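Local atomic coordinates of SusD superfamily protein (Bacteroides thetaiotaomicron VPI-5482, PDB entry 3HDX), a protein that probably binds polysaccharide at the cell surface as a SusD-like outer-membrane protein, feeding carbohydrate uptake. Residues 233-241 with 388-396. Residues are numbered along the deposited sequence; the frame is centred on the assembly and turned at random.
Sequences KYTSIADLT and NMIRTNRGL. With EDO (1,2-ethanediol), chain G.
Arg394, last residue of the type I beta turn, Arg391 to Arg394, at the C-terminal end of helix 380-391 in this SusD-family fold, reaches across to the backbone carbonyl of Thr235, just ahead of the N-capped helix 237-241. From CB the chain leaves with CG beside the backbone N, then turns about the CB-CG bond (chi2 -68°), which carries the guanidinium toward 233-241. Beyond CG it runs straight about CG-CD (chi3 179°) to NE and CZ. At the tip NH1 and NH2 both donate to Thr235 O, each 2.9 Å away, and that oxygen lies only 3° out of the guanidinium plane. NH1 also turns back to Asn393 O, while NH2 has a salt bridge to Glu423 of helix 409-423 and passes 3.9 Å from CD2 of Leu240. Ile237 CA lies over one face of the guanidinium. Shortened to an alanine, the residue would probably leave Thr235 O without these two donors and Glu423 without this charged partner. Farther along, the Tyr234 side chain crosses Ile390 at about a right angle, CE1 to CD1 at 3.9 Å, and its hydroxyl bonds to Thr367. Two waters complete the junction: one links Tyr234 O to Asn393 ND2, and the other accepts from Ile237 N and donates to Asn393 O, at 2.9 Å from each.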
loop_
_atom_site.group_PDB
_atom_site.type_symbol
_atom_site.label_atom_id
_atom_site.label_comp_id
_atom_site.label_asym_id
_atom_site.label_seq_id
_atom_site.Cartn_x
_atom_site.Cartn_y
_atom_site.Cartn_z
ATOM N N LYS A 233 3.936 -16.433 1.351
ATOM C CA LYS A 233 4.761 -16.903 2.468
ATOM C C LYS A 233 5.318 -15.729 3.248
ATOM O O LYS A 233 5.208 -14.571 2.823
ATOM C CB LYS A 233 5.939 -17.715 1.898
ATOM C CG LYS A 233 5.519 -18.937 1.061
ATOM C CD LYS A 233 6.684 -19.667 0.425
ATOM C CE LYS A 233 6.221 -20.886 -0.368
ATOM N NZ LYS A 233 7.383 -21.532 -1.036
ATOM N N TYR A 234 5.919 -16.049 4.386
ATOM C CA TYR A 234 6.727 -15.097 5.118
ATOM C C TYR A 234 8.090 -15.062 4.416
ATOM O O TYR A 234 8.648 -16.109 4.018
ATOM C CB TYR A 234 6.862 -15.498 6.582
ATOM C CG TYR A 234 5.542 -15.411 7.329
ATOM C CD1 TYR A 234 5.070 -14.203 7.839
ATOM C CD2 TYR A 234 4.741 -16.550 7.520
ATOM C CE1 TYR A 234 3.874 -14.132 8.519
ATOM C CE2 TYR A 234 3.537 -16.488 8.217
ATOM C CZ TYR A 234 3.116 -15.253 8.724
ATOM O OH TYR A 234 1.915 -15.208 9.361
ATOM N N THR A 235 8.632 -13.872 4.290
ATOM C CA THR A 235 9.838 -13.628 3.510
ATOM C C THR A 235 11.051 -13.448 4.441
ATOM O O THR A 235 10.981 -12.728 5.455
ATOM C CB THR A 235 9.640 -12.397 2.581
ATOM O OG1 THR A 235 8.498 -12.587 1.738
ATOM C CG2 THR A 235 10.874 -12.100 1.728
ATOM N N SER A 236 12.145 -14.130 4.108
ATOM C CA SER A 236 13.385 -13.969 4.840
ATOM C C SER A 236 13.966 -12.583 4.567
ATOM O O SER A 236 13.646 -11.914 3.551
ATOM C CB SER A 236 14.402 -15.027 4.392
ATOM O OG SER A 236 14.866 -14.779 3.064
ATOM N N ILE A 237 14.835 -12.132 5.464
ATOM C CA ILE A 237 15.455 -10.811 5.272
ATOM C C ILE A 237 16.215 -10.717 3.927
ATOM O O ILE A 237 16.148 -9.684 3.255
ATOM C CB ILE A 237 16.323 -10.373 6.489
ATOM C CG1 ILE A 237 16.703 -8.884 6.355
ATOM C CG2 ILE A 237 17.560 -11.309 6.642
ATOM C CD1 ILE A 237 15.517 -7.885 6.355
ATOM N N ALA A 238 16.925 -11.788 3.558
ATOM C CA ALA A 238 17.658 -11.807 2.293
ATOM C C ALA A 238 16.700 -11.679 1.110
ATOM O O ALA A 238 16.935 -10.893 0.191
ATOM C CB ALA A 238 18.518 -13.067 2.152
ATOM N N ASP A 239 15.625 -12.451 1.135
ATOM C CA ASP A 239 14.611 -12.409 0.037
ATOM C C ASP A 239 13.812 -11.107 0.014
ATOM O O ASP A 239 13.355 -10.678 -1.046
ATOM C CB ASP A 239 13.675 -13.622 0.093
ATOM C CG ASP A 239 14.351 -14.939 -0.326
ATOM O OD1 ASP A 239 15.440 -14.917 -0.969
ATOM O OD2 ASP A 239 13.781 -16.023 -0.042
ATOM N N LEU A 240 13.679 -10.458 1.157
ATOM C CA LEU A 240 12.968 -9.194 1.183
ATOM C C LEU A 240 13.758 -8.096 0.493
ATOM O O LEU A 240 13.177 -7.271 -0.196
ATOM C CB LEU A 240 12.665 -8.781 2.625
ATOM C CG LEU A 240 11.906 -7.479 2.876
ATOM C CD1 LEU A 240 10.510 -7.510 2.218
ATOM C CD2 LEU A 240 11.821 -7.214 4.379
ATOM N N THR A 241 15.074 -8.115 0.679
ATOM C CA THR A 241 15.945 -7.018 0.283
ATOM C C THR A 241 16.785 -7.253 -0.971
ATOM O O THR A 241 17.377 -6.302 -1.493
ATOM C CB THR A 241 16.890 -6.681 1.474
ATOM O OG1 THR A 241 17.700 -7.825 1.811
ATOM C CG2 THR A 241 16.096 -6.228 2.682
ATOM N N ASN A 388 5.167 -12.306 17.693
ATOM C CA ASN A 388 6.337 -13.178 17.738
ATOM C C ASN A 388 6.701 -13.833 16.413
ATOM O O ASN A 388 7.881 -14.064 16.158
ATOM C CB ASN A 388 6.228 -14.233 18.857
ATOM C CG ASN A 388 6.504 -13.662 20.236
ATOM O OD1 ASN A 388 7.235 -12.666 20.371
ATOM N ND2 ASN A 388 5.956 -14.292 21.267
HETATM N N MSE A 389 5.699 -14.129 15.577
HETATM C CA MSE A 389 5.963 -14.697 14.258
HETATM C C MSE A 389 6.894 -13.821 13.436
HETATM O O MSE A 389 7.805 -14.319 12.734
HETATM C CB MSE A 389 4.686 -14.967 13.476
HETATM C CG MSE A 389 3.855 -16.047 14.027
HETATM SE SE MSE A 389 2.230 -16.301 13.024
HETATM C CE MSE A 389 1.373 -17.453 14.335
ATOM N N ILE A 390 6.665 -12.512 13.512
ATOM C CA ILE A 390 7.486 -11.558 12.783
ATOM C C ILE A 390 8.849 -11.404 13.478
ATOM O O ILE A 390 9.901 -11.500 12.819
ATOM C CB ILE A 390 6.770 -10.208 12.659
ATOM C CG1 ILE A 390 5.312 -10.411 12.059
ATOM C CG2 ILE A 390 7.741 -9.222 11.948
ATOM C CD1 ILE A 390 5.145 -11.286 10.895
ATOM N N ARG A 391 8.832 -11.190 14.811
ATOM C CA ARG A 391 10.085 -11.001 15.570
ATOM C C ARG A 391 11.094 -12.120 15.356
ATOM O O ARG A 391 12.271 -11.854 15.034
ATOM C CB ARG A 391 9.783 -10.890 17.041
ATOM C CG ARG A 391 9.097 -9.587 17.456
ATOM C CD ARG A 391 8.785 -9.628 18.951
ATOM N NE ARG A 391 10.003 -9.796 19.738
ATOM C CZ ARG A 391 10.790 -8.799 20.165
ATOM N NH1 ARG A 391 10.504 -7.500 19.922
ATOM N NH2 ARG A 391 11.896 -9.103 20.847
ATOM N N THR A 392 10.612 -13.357 15.468
ATOM C CA THR A 392 11.501 -14.526 15.386
ATOM C C THR A 392 12.006 -14.828 13.976
ATOM O O THR A 392 12.884 -15.713 13.830
ATOM C CB THR A 392 10.881 -15.777 16.030
ATOM O OG1 THR A 392 9.718 -16.149 15.302
ATOM C CG2 THR A 392 10.532 -15.507 17.509
ATOM N N ASN A 393 11.437 -14.184 12.928
ATOM C CA ASN A 393 11.999 -14.280 11.580
ATOM C C ASN A 393 12.928 -13.084 11.277
ATOM O O ASN A 393 13.402 -12.923 10.139
ATOM C CB ASN A 393 10.940 -14.386 10.513
ATOM C CG ASN A 393 11.436 -15.100 9.254
ATOM O OD1 ASN A 393 12.231 -16.061 9.316
ATOM N ND2 ASN A 393 10.951 -14.653 8.105
ATOM N N ARG A 394 13.188 -12.253 12.291
ATOM C CA ARG A 394 14.038 -11.069 12.173
ATOM C C ARG A 394 15.098 -10.998 13.266
ATOM O O ARG A 394 15.595 -9.905 13.614
ATOM C CB ARG A 394 13.156 -9.815 12.188
ATOM C CG ARG A 394 12.158 -9.725 11.030
ATOM C CD ARG A 394 12.857 -9.516 9.729
ATOM N NE ARG A 394 11.903 -9.448 8.633
ATOM C CZ ARG A 394 11.686 -10.390 7.706
ATOM N NH1 ARG A 394 12.319 -11.559 7.704
ATOM N NH2 ARG A 394 10.797 -10.157 6.733
ATOM N N GLY A 395 15.446 -12.167 13.793
ATOM C CA GLY A 395 16.512 -12.299 14.792
ATOM C C GLY A 395 16.203 -11.881 16.207
ATOM O O GLY A 395 17.097 -11.899 17.060
ATOM N N LEU A 396 14.940 -11.558 16.483
ATOM C CA LEU A 396 14.533 -11.090 17.786
ATOM C C LEU A 396 13.918 -12.229 18.598
ATOM O O LEU A 396 13.231 -13.104 18.070
ATOM C CB LEU A 396 13.519 -9.928 17.655
ATOM C CG LEU A 396 13.994 -8.708 16.855
ATOM C CD1 LEU A 396 12.903 -7.649 16.780
ATOM C CD2 LEU A 396 15.277 -8.104 17.438
HETATM C C1 EDO G . 13.939 -6.751 22.481
HETATM O O1 EDO G . 14.162 -7.077 21.091
HETATM C C2 EDO G . 15.236 -6.646 23.262
HETATM O O2 EDO G . 16.079 -5.622 22.714
HETATM O O HOH W 1 10.726 -16.800 5.943
HETATM O O HOH W 2 14.950 -13.713 7.879
#